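Local coordinates for protein type I topoisomerase, putative (Deinococcus radiodurans, PDB 2F4Q) that probably relaxes supercoiled DNA as a type IB topoisomerase, breaking, passing and rejoining a single DNA strand without ATP, at residues L64-R69 / Q76-P81; E10-R15 / A60-Q65; G164-F169 / A182-T187. One frame throughout, in Å; residues are numbered along the deposited sequence.

Contact 1 of 3, residues L64-R69 / Q76-P81; sequences LQAFGR and QYRYHP
A classic beta bulge interrupts the antiparallel hairpin of strands 64-69 and 75-79: Q65 and A66 together face R78. R78 O accepts from both Q65 N, at 2.9 Å, and A66 N, at 3.1 Å. In return R78 N reaches A66 O over 2.9 Å in an almost straight bond, 171° at the hydrogen. Beyond the bulge the pairing is regular, F67 with Y77 as a non-hydrogen-bonded pair and G68 with Q76 as a hydrogen-bonded one, in which G68 N donates to Q76 O and Q76 N to G68 O.

One face of the hairpin carries L64, F67, Y77 and Y79. L64 holds its CG anti to the backbone N (chi1 -175°), which sends CD1 across to the neighbouring strand, where it packs against both tyrosines. The F67 side chain touches the Y77 ring with its CB; its own ring turns to Y55, and both F67 and L64 touch L8 of helix 4-9. On the other face A66 CB rests on R78 CB, 4.0 Å away.

Near the bulge, Q65 runs beside H80, its amide plane perpendicular to the imidazole, with its polar end turned to N62 and D59 in the preceding loop. The tightest apolar approach is L64 CD1 to Y77 CD1, 3.5 Å.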
loop_
_atom_site.group_PDB
_atom_site.type_symbol
_atom_site.label_atom_id
_atom_site.label_comp_id
_atom_site.label_asym_id
_atom_site.label_seq_id
_atom_site.Cartn_x
_atom_site.Cartn_y
_atom_site.Cartn_z
ATOM N N LEU A 64 14.556 1.738 -0.740
ATOM C CA LEU A 64 15.223 1.928 0.536
ATOM C C LEU A 64 16.706 1.621 0.347
ATOM O O LEU A 64 17.096 0.457 0.224
ATOM C CB LEU A 64 14.600 1.026 1.609
ATOM C CG LEU A 64 15.099 1.189 3.046
ATOM C CD1 LEU A 64 15.008 2.641 3.478
ATOM C CD2 LEU A 64 14.326 0.281 3.997
ATOM N N GLN A 65 17.518 2.675 0.315
ATOM C CA GLN A 65 18.943 2.554 -0.001
ATOM C C GLN A 65 19.811 2.291 1.220
ATOM O O GLN A 65 20.832 1.606 1.129
ATOM C CB GLN A 65 19.434 3.803 -0.733
ATOM C CG GLN A 65 19.071 3.829 -2.205
ATOM C CD GLN A 65 19.826 2.783 -3.012
ATOM O OE1 GLN A 65 21.057 2.716 -2.970
ATOM N NE2 GLN A 65 19.089 1.964 -3.749
ATOM N N ALA A 66 19.403 2.851 2.354
ATOM C CA ALA A 66 20.094 2.646 3.616
ATOM C C ALA A 66 19.125 2.724 4.786
ATOM O O ALA A 66 18.145 3.472 4.747
ATOM C CB ALA A 66 21.212 3.666 3.784
ATOM N N PHE A 67 19.400 1.925 5.813
ATOM C CA PHE A 67 18.735 2.057 7.104
ATOM C C PHE A 67 19.706 1.770 8.247
ATOM O O PHE A 67 20.695 1.052 8.075
ATOM C CB PHE A 67 17.471 1.185 7.200
ATOM C CG PHE A 67 17.723 -0.295 7.070
ATOM C CD1 PHE A 67 18.026 -1.065 8.188
ATOM C CD2 PHE A 67 17.619 -0.927 5.832
ATOM C CE1 PHE A 67 18.245 -2.436 8.073
ATOM C CE2 PHE A 67 17.840 -2.297 5.708
ATOM C CZ PHE A 67 18.144 -3.051 6.829
ATOM N N GLY A 68 19.417 2.352 9.406
ATOM C CA GLY A 68 20.244 2.196 10.594
ATOM C C GLY A 68 19.539 2.761 11.808
ATOM O O GLY A 68 18.428 3.291 11.702
ATOM N N ARG A 69 20.188 2.641 12.960
ATOM C CA ARG A 69 19.654 3.127 14.228
ATOM C C ARG A 69 20.359 4.414 14.635
ATOM O O ARG A 69 21.582 4.499 14.557
ATOM C CB ARG A 69 19.835 2.069 15.325
ATOM C CG ARG A 69 19.021 0.795 15.116
ATOM C CD ARG A 69 17.573 0.977 15.544
ATOM N NE ARG A 69 16.732 -0.136 15.115
ATOM C CZ ARG A 69 15.475 -0.323 15.505
ATOM N NH1 ARG A 69 14.899 0.529 16.344
ATOM N NH2 ARG A 69 14.787 -1.364 15.052
ATOM N N GLN A 76 16.254 4.908 11.030
ATOM C CA GLN A 76 16.403 6.039 10.127
ATOM C C GLN A 76 16.673 5.520 8.726
ATOM O O GLN A 76 17.319 4.482 8.556
ATOM C CB GLN A 76 17.533 6.962 10.588
ATOM C CG GLN A 76 17.314 7.599 11.957
ATOM C CD GLN A 76 16.201 8.635 11.977
ATOM O OE1 GLN A 76 15.824 9.187 10.943
ATOM N NE2 GLN A 76 15.672 8.907 13.164
ATOM N N TYR A 77 16.167 6.243 7.731
ATOM C CA TYR A 77 16.189 5.772 6.350
ATOM C C TYR A 77 16.772 6.786 5.392
ATOM O O TYR A 77 16.633 7.997 5.581
ATOM C CB TYR A 77 14.773 5.408 5.888
ATOM C CG TYR A 77 14.053 4.511 6.857
ATOM C CD1 TYR A 77 14.262 3.132 6.847
ATOM C CD2 TYR A 77 13.176 5.042 7.801
ATOM C CE1 TYR A 77 13.617 2.304 7.747
ATOM C CE2 TYR A 77 12.518 4.224 8.705
ATOM C CZ TYR A 77 12.740 2.856 8.670
ATOM O OH TYR A 77 12.083 2.046 9.562
ATOM N N ARG A 78 17.441 6.266 4.374
ATOM C CA ARG A 78 17.861 7.047 3.228
ATOM C C ARG A 78 17.269 6.367 2.011
ATOM O O ARG A 78 17.402 5.153 1.835
ATOM C CB ARG A 78 19.388 7.120 3.123
ATOM C CG ARG A 78 20.067 7.790 4.311
ATOM C CD ARG A 78 19.676 9.255 4.439
ATOM N NE ARG A 78 20.094 9.811 5.725
ATOM C CZ ARG A 78 19.894 11.072 6.104
ATOM N NH1 ARG A 78 19.277 11.929 5.299
ATOM N NH2 ARG A 78 20.313 11.480 7.294
ATOM N N TYR A 79 16.593 7.153 1.185
ATOM C CA TYR A 79 15.898 6.610 0.031
ATOM C C TYR A 79 16.658 6.874 -1.263
ATOM O O TYR A 79 17.559 7.725 -1.309
ATOM C CB TYR A 79 14.482 7.182 -0.061
ATOM C CG TYR A 79 13.626 6.940 1.163
ATOM C CD1 TYR A 79 13.097 8.009 1.883
ATOM C CD2 TYR A 79 13.345 5.643 1.604
ATOM C CE1 TYR A 79 12.308 7.796 3.009
ATOM C CE2 TYR A 79 12.559 5.421 2.729
ATOM C CZ TYR A 79 12.045 6.503 3.423
ATOM O OH TYR A 79 11.259 6.296 4.532
ATOM N N HIS A 80 16.290 6.125 -2.301
ATOM C CA HIS A 80 16.732 6.391 -3.663
ATOM C C HIS A 80 16.452 7.861 -3.978
ATOM O O HIS A 80 15.375 8.367 -3.650
ATOM C CB HIS A 80 15.986 5.477 -4.645
ATOM C CG HIS A 80 16.578 5.451 -6.020
ATOM N ND1 HIS A 80 17.265 4.364 -6.516
ATOM C CD2 HIS A 80 16.598 6.385 -7.000
ATOM C CE1 HIS A 80 17.682 4.630 -7.742
ATOM N NE2 HIS A 80 17.291 5.851 -8.059
ATOM N N PRO A 81 17.431 8.565 -4.584
ATOM C CA PRO A 81 17.248 9.969 -4.972
ATOM C C PRO A 81 15.984 10.250 -5.800
ATOM O O PRO A 81 15.448 11.353 -5.727
ATOM C CB PRO A 81 18.515 10.294 -5.782
ATOM C CG PRO A 81 19.206 8.985 -6.013
ATOM C CD PRO A 81 18.787 8.083 -4.904
#

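Contact 2 of 3, residues E10-R15 / A60-Q65; sequences EEYLRR and AENELQ
The Y12 ring is met at its edge, in plane, by L64 O, and its own hydroxyl donates to that oxygen. The Y12 and N62 side chains approach from opposite directions, their planes 10° apart. E11 also brings OE1 to the ring edge, in plane; with CG anti to the backbone N (chi1 179°) and the chain extended beyond, its carboxylate is carried toward N62.

The bond from Y12 OH to L64 O is 2.8 Å long and lies in the carbonyl plane, with 157° at the oxygen. It gives a buried phenol and a buried backbone carbonyl a partner in each other. N62 CB is 3.5 Å from Y12 OH, so the asparagine borders the hydroxyl as well. Within the turn, Q65 NE2 donates to N62 O at 2.7 Å, on a lone pair and close to the plane of its own amide, tying the loop to the start of strand 64-69.

Strand 54-56 lies between strands 13-15 and 64-69 in the sheet. Y12, the residue just before strand 13-15, reaches past strand 54-56, touching Y55 and S57, to the start of strand 64-69.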
loop_
_atom_site.group_PDB
_atom_site.type_symbol
_atom_site.label_atom_id
_atom_site.label_comp_id
_atom_site.label_asym_id
_atom_site.label_seq_id
_atom_site.Cartn_x
_atom_site.Cartn_y
_atom_site.Cartn_z
ATOM N N GLU A 10 19.230 -9.721 5.853
ATOM C CA GLU A 10 19.795 -10.956 5.309
ATOM C C GLU A 10 20.240 -10.775 3.854
ATOM O O GLU A 10 20.790 -11.696 3.243
ATOM C CB GLU A 10 18.768 -12.090 5.408
ATOM C CG GLU A 10 18.359 -12.448 6.835
ATOM C CD GLU A 10 16.977 -13.080 6.924
ATOM O OE1 GLU A 10 16.679 -13.696 7.969
ATOM O OE2 GLU A 10 16.184 -12.961 5.962
ATOM N N GLU A 11 20.009 -9.577 3.320
ATOM C CA GLU A 11 20.268 -9.259 1.917
ATOM C C GLU A 11 21.249 -8.089 1.767
ATOM O O GLU A 11 22.109 -8.099 0.884
ATOM C CB GLU A 11 18.941 -8.935 1.218
ATOM C CG GLU A 11 19.048 -8.554 -0.256
ATOM C CD GLU A 11 17.845 -7.765 -0.754
ATOM O OE1 GLU A 11 16.830 -7.676 -0.027
ATOM O OE2 GLU A 11 17.916 -7.225 -1.880
ATOM N N TYR A 12 21.113 -7.094 2.641
ATOM C CA TYR A 12 21.841 -5.828 2.528
ATOM C C TYR A 12 23.288 -5.897 3.022
ATOM O O TYR A 12 23.655 -6.796 3.782
ATOM C CB TYR A 12 21.079 -4.722 3.270
ATOM C CG TYR A 12 19.969 -4.075 2.461
ATOM C CD1 TYR A 12 19.118 -4.840 1.658
ATOM C CD2 TYR A 12 19.760 -2.696 2.510
ATOM C CE1 TYR A 12 18.102 -4.246 0.915
ATOM C CE2 TYR A 12 18.744 -2.094 1.772
ATOM C CZ TYR A 12 17.923 -2.876 0.978
ATOM O OH TYR A 12 16.916 -2.287 0.249
ATOM N N LEU A 13 24.096 -4.937 2.573
ATOM C CA LEU A 13 25.491 -4.811 2.998
ATOM C C LEU A 13 25.565 -4.134 4.361
ATOM O O LEU A 13 24.907 -3.116 4.591
ATOM C CB LEU A 13 26.299 -4.002 1.977
ATOM C CG LEU A 13 26.360 -4.465 0.518
ATOM C CD1 LEU A 13 26.911 -3.353 -0.362
ATOM C CD2 LEU A 13 27.187 -5.736 0.363
ATOM N N ARG A 14 26.367 -4.701 5.257
ATOM C CA ARG A 14 26.510 -4.169 6.609
ATOM C C ARG A 14 27.721 -3.243 6.709
ATOM O O ARG A 14 28.837 -3.625 6.347
ATOM C CB ARG A 14 26.618 -5.310 7.626
ATOM C CG ARG A 14 26.313 -4.900 9.060
ATOM C CD ARG A 14 26.619 -6.026 10.034
ATOM N NE ARG A 14 26.342 -5.644 11.419
ATOM C CZ ARG A 14 26.741 -6.330 12.488
ATOM N NH1 ARG A 14 27.447 -7.447 12.348
ATOM N NH2 ARG A 14 26.437 -5.896 13.703
ATOM N N ARG A 15 27.486 -2.025 7.195
ATOM C CA ARG A 15 28.548 -1.038 7.384
ATOM C C ARG A 15 29.371 -1.379 8.620
ATOM O O ARG A 15 28.818 -1.640 9.691
ATOM C CB ARG A 15 27.964 0.375 7.501
ATOM C CG ARG A 15 29.001 1.493 7.455
ATOM C CD ARG A 15 28.348 2.866 7.355
ATOM N NE ARG A 15 27.873 3.364 8.646
ATOM C CZ ARG A 15 27.338 4.569 8.840
ATOM N NH1 ARG A 15 27.199 5.418 7.829
ATOM N NH2 ARG A 15 26.941 4.928 10.054
ATOM N N ALA A 60 21.357 -0.855 -6.695
ATOM C CA ALA A 60 21.130 0.573 -6.911
ATOM C C ALA A 60 19.658 0.927 -7.116
ATOM O O ALA A 60 19.263 2.082 -6.936
ATOM C CB ALA A 60 21.972 1.069 -8.085
ATOM N N GLU A 61 18.851 -0.070 -7.476
ATOM C CA GLU A 61 17.431 0.145 -7.778
ATOM C C GLU A 61 16.509 0.229 -6.560
ATOM O O GLU A 61 15.449 0.854 -6.633
ATOM C CB GLU A 61 16.918 -0.916 -8.761
ATOM C CG GLU A 61 17.455 -0.767 -10.190
ATOM C CD GLU A 61 17.210 0.619 -10.779
ATOM O OE1 GLU A 61 16.104 1.176 -10.588
ATOM O OE2 GLU A 61 18.131 1.150 -11.433
ATOM N N ASN A 62 16.911 -0.400 -5.454
ATOM C CA ASN A 62 16.103 -0.426 -4.229
ATOM C C ASN A 62 15.643 0.959 -3.772
ATOM O O ASN A 62 16.432 1.905 -3.748
ATOM C CB ASN A 62 16.866 -1.126 -3.095
ATOM C CG ASN A 62 16.990 -2.631 -3.303
ATOM O OD1 ASN A 62 16.342 -3.213 -4.175
ATOM N ND2 ASN A 62 17.828 -3.269 -2.491
ATOM N N GLU A 63 14.363 1.069 -3.418
ATOM C CA GLU A 63 13.779 2.330 -2.949
ATOM C C GLU A 63 14.359 2.733 -1.602
ATOM O O GLU A 63 14.597 3.914 -1.347
ATOM C CB GLU A 63 12.252 2.224 -2.825
ATOM C CG GLU A 63 11.519 2.085 -4.150
ATOM C CD GLU A 63 11.595 0.691 -4.726
ATOM O OE1 GLU A 63 11.577 -0.278 -3.938
ATOM O OE2 GLU A 63 11.663 0.563 -5.967
ATOM N N LEU A 64 14.556 1.738 -0.740
ATOM C CA LEU A 64 15.223 1.928 0.536
ATOM C C LEU A 64 16.706 1.621 0.347
ATOM O O LEU A 64 17.096 0.457 0.224
ATOM C CB LEU A 64 14.600 1.026 1.609
ATOM C CG LEU A 64 15.099 1.189 3.046
ATOM C CD1 LEU A 64 15.008 2.641 3.478
ATOM C CD2 LEU A 64 14.326 0.281 3.997
ATOM N N GLN A 65 17.518 2.675 0.315
ATOM C CA GLN A 65 18.943 2.554 -0.001
ATOM C C GLN A 65 19.811 2.291 1.220
ATOM O O GLN A 65 20.832 1.606 1.129
ATOM C CB GLN A 65 19.434 3.803 -0.733
ATOM C CG GLN A 65 19.071 3.829 -2.205
ATOM C CD GLN A 65 19.826 2.783 -3.012
ATOM O OE1 GLN A 65 21.057 2.716 -2.970
ATOM N NE2 GLN A 65 19.089 1.964 -3.749
#

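Contact 3 of 3, residues G164-F169 / A182-T187; sequences GNTVTF and ATSDRT
A182 opens 182-187 opposite T168, a non-hydrogen-bonded pair in which A182 CB lies 3.8 Å from T168 OG1. T183 comes next and forms the hydrogen-bonded pair with V167: V167 N gives T183 O a nearly straight bond of 2.8 Å, 177° at the hydrogen, and T183 N answers to V167 O at 2.9 Å. Their side chains share the face that turns to the helices.

S184 pairs with T166 on the other face. In both residues the hydroxyl stands beside the backbone N, anti to the carbonyl carbon (chi1 -62° for S184 and -56° for T166), and S184 OG and T166 OG1 meet in a hydrogen bond of 3.2 Å in which either hydroxyl could be the donor.

At D185 the strand gives way to a helix. Its amide N still bonds to N165 O, 3.1 Å away, while the side chain acts as N-cap: D185 OD1 accepts from T187 OG1, on the syn side and out of the carboxylate plane, and also from L188 N. R186 begins the helix, and the side-chain amide of N165 lies alongside the R186 side chain, pointing the same way, with N165 OD1 3.3 Å from R186 CA. One water bridges N165 OD1 and R186 O, donating to both, which links the asparagine to the first helical turn.

Strand 166-172 is the middle strand of a three-stranded antiparallel sheet in the catalytic core, with 160-163 along its other edge. V167 packs on L188, A189 and M192 of helix 186-196, and T183 on L188 and on V133 of helix 120-134.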
loop_
_atom_site.group_PDB
_atom_site.type_symbol
_atom_site.label_atom_id
_atom_site.label_comp_id
_atom_site.label_asym_id
_atom_site.label_seq_id
_atom_site.Cartn_x
_atom_site.Cartn_y
_atom_site.Cartn_z
ATOM N N GLY A 164 -20.447 -13.262 10.190
ATOM C CA GLY A 164 -19.548 -14.379 9.909
ATOM C C GLY A 164 -18.163 -13.869 9.571
ATOM O O GLY A 164 -17.535 -13.174 10.373
ATOM N N ASN A 165 -17.694 -14.190 8.369
ATOM C CA ASN A 165 -16.368 -13.771 7.935
ATOM C C ASN A 165 -16.365 -12.450 7.161
ATOM O O ASN A 165 -15.306 -11.984 6.733
ATOM C CB ASN A 165 -15.693 -14.867 7.103
ATOM C CG ASN A 165 -15.018 -15.927 7.959
ATOM O OD1 ASN A 165 -14.708 -15.707 9.134
ATOM N ND2 ASN A 165 -14.774 -17.087 7.364
ATOM N N THR A 166 -17.545 -11.855 6.994
ATOM C CA THR A 166 -17.684 -10.601 6.246
ATOM C C THR A 166 -17.692 -9.391 7.169
ATOM O O THR A 166 -18.426 -9.350 8.159
ATOM C CB THR A 166 -18.946 -10.598 5.360
ATOM O OG1 THR A 166 -18.909 -11.731 4.485
ATOM C CG2 THR A 166 -19.013 -9.319 4.519
ATOM N N VAL A 167 -16.845 -8.427 6.829
ATOM C CA VAL A 167 -16.716 -7.182 7.569
ATOM C C VAL A 167 -17.169 -6.072 6.630
ATOM O O VAL A 167 -16.595 -5.890 5.550
ATOM C CB VAL A 167 -15.251 -6.957 8.035
ATOM C CG1 VAL A 167 -15.151 -5.719 8.889
ATOM C CG2 VAL A 167 -14.749 -8.160 8.826
ATOM N N THR A 168 -18.209 -5.342 7.029
ATOM C CA THR A 168 -18.754 -4.291 6.179
ATOM C C THR A 168 -18.585 -2.947 6.862
ATOM O O THR A 168 -19.057 -2.759 7.989
ATOM C CB THR A 168 -20.246 -4.524 5.869
ATOM O OG1 THR A 168 -20.404 -5.804 5.246
ATOM C CG2 THR A 168 -20.785 -3.440 4.917
ATOM N N PHE A 169 -17.923 -2.024 6.166
ATOM C CA PHE A 169 -17.704 -0.672 6.671
ATOM C C PHE A 169 -18.651 0.284 5.960
ATOM O O PHE A 169 -18.749 0.258 4.729
ATOM C CB PHE A 169 -16.258 -0.216 6.446
ATOM C CG PHE A 169 -15.230 -1.063 7.142
ATOM C CD1 PHE A 169 -14.819 -0.753 8.440
ATOM C CD2 PHE A 169 -14.674 -2.172 6.505
ATOM C CE1 PHE A 169 -13.868 -1.538 9.096
ATOM C CE2 PHE A 169 -13.722 -2.967 7.160
ATOM C CZ PHE A 169 -13.315 -2.645 8.443
ATOM N N ALA A 182 -16.823 -3.738 1.784
ATOM C CA ALA A 182 -16.985 -5.017 2.448
ATOM C C ALA A 182 -15.849 -5.940 2.040
ATOM O O ALA A 182 -15.471 -5.991 0.866
ATOM C CB ALA A 182 -18.330 -5.626 2.114
ATOM N N THR A 183 -15.292 -6.647 3.018
ATOM C CA THR A 183 -14.262 -7.640 2.738
ATOM C C THR A 183 -14.556 -8.922 3.508
ATOM O O THR A 183 -15.152 -8.892 4.588
ATOM C CB THR A 183 -12.830 -7.094 3.017
ATOM O OG1 THR A 183 -11.853 -8.123 2.787
ATOM C CG2 THR A 183 -12.702 -6.593 4.434
ATOM N N SER A 184 -14.160 -10.047 2.925
ATOM C CA SER A 184 -14.337 -11.336 3.566
ATOM C C SER A 184 -12.968 -11.921 3.881
ATOM O O SER A 184 -12.189 -12.230 2.979
ATOM C CB SER A 184 -15.154 -12.277 2.678
ATOM O OG SER A 184 -16.453 -11.757 2.456
ATOM N N ASP A 185 -12.673 -12.029 5.170
ATOM C CA ASP A 185 -11.416 -12.592 5.641
ATOM C C ASP A 185 -11.597 -13.039 7.080
ATOM O O ASP A 185 -11.949 -12.235 7.947
ATOM C CB ASP A 185 -10.274 -11.576 5.527
ATOM C CG ASP A 185 -8.924 -12.165 5.897
ATOM O OD1 ASP A 185 -8.307 -11.669 6.861
ATOM O OD2 ASP A 185 -8.480 -13.128 5.231
ATOM N N ARG A 186 -11.355 -14.328 7.317
ATOM C CA ARG A 186 -11.546 -14.946 8.630
ATOM C C ARG A 186 -10.767 -14.240 9.739
ATOM O O ARG A 186 -11.323 -13.961 10.806
ATOM C CB ARG A 186 -11.180 -16.438 8.586
ATOM C CG ARG A 186 -11.210 -17.140 9.944
ATOM C CD ARG A 186 -10.625 -18.545 9.871
ATOM N NE ARG A 186 -9.993 -18.939 11.130
ATOM C CZ ARG A 186 -9.585 -20.174 11.423
ATOM N NH1 ARG A 186 -9.742 -21.166 10.554
ATOM N NH2 ARG A 186 -9.018 -20.423 12.599
ATOM N N THR A 187 -9.492 -13.954 9.483
ATOM C CA THR A 187 -8.635 -13.333 10.495
ATOM C C THR A 187 -8.960 -11.855 10.676
ATOM O O THR A 187 -8.813 -11.311 11.772
ATOM C CB THR A 187 -7.124 -13.531 10.207
ATOM O OG1 THR A 187 -6.836 -13.194 8.843
ATOM C CG2 THR A 187 -6.721 -14.972 10.469
HETATM O O HOH W 1 -13.472 -15.299 11.784
#

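From the N terminus, residues 10-15 open contact 2, which closes 45 residues on at 60-65, after the chain has run through strands 22-23 and 54-56. Contact 1 begins where contact 2 ends: the two share L64 and Q65, and the short hairpin then returns at 76-81. H80 N lies 2.9 Å from E63 O, probably a hydrogen bond, so the chain just past strand 75-79 reaches back to the loop of contact 2. Together they link the chain around strand 13-15 with strands 64-69 and 75-79 of the five-stranded sheet. Contact 3 follows in series, neither nested nor crossed, closing a separate hairpin in the catalytic core on the opposite side of the chain's centre.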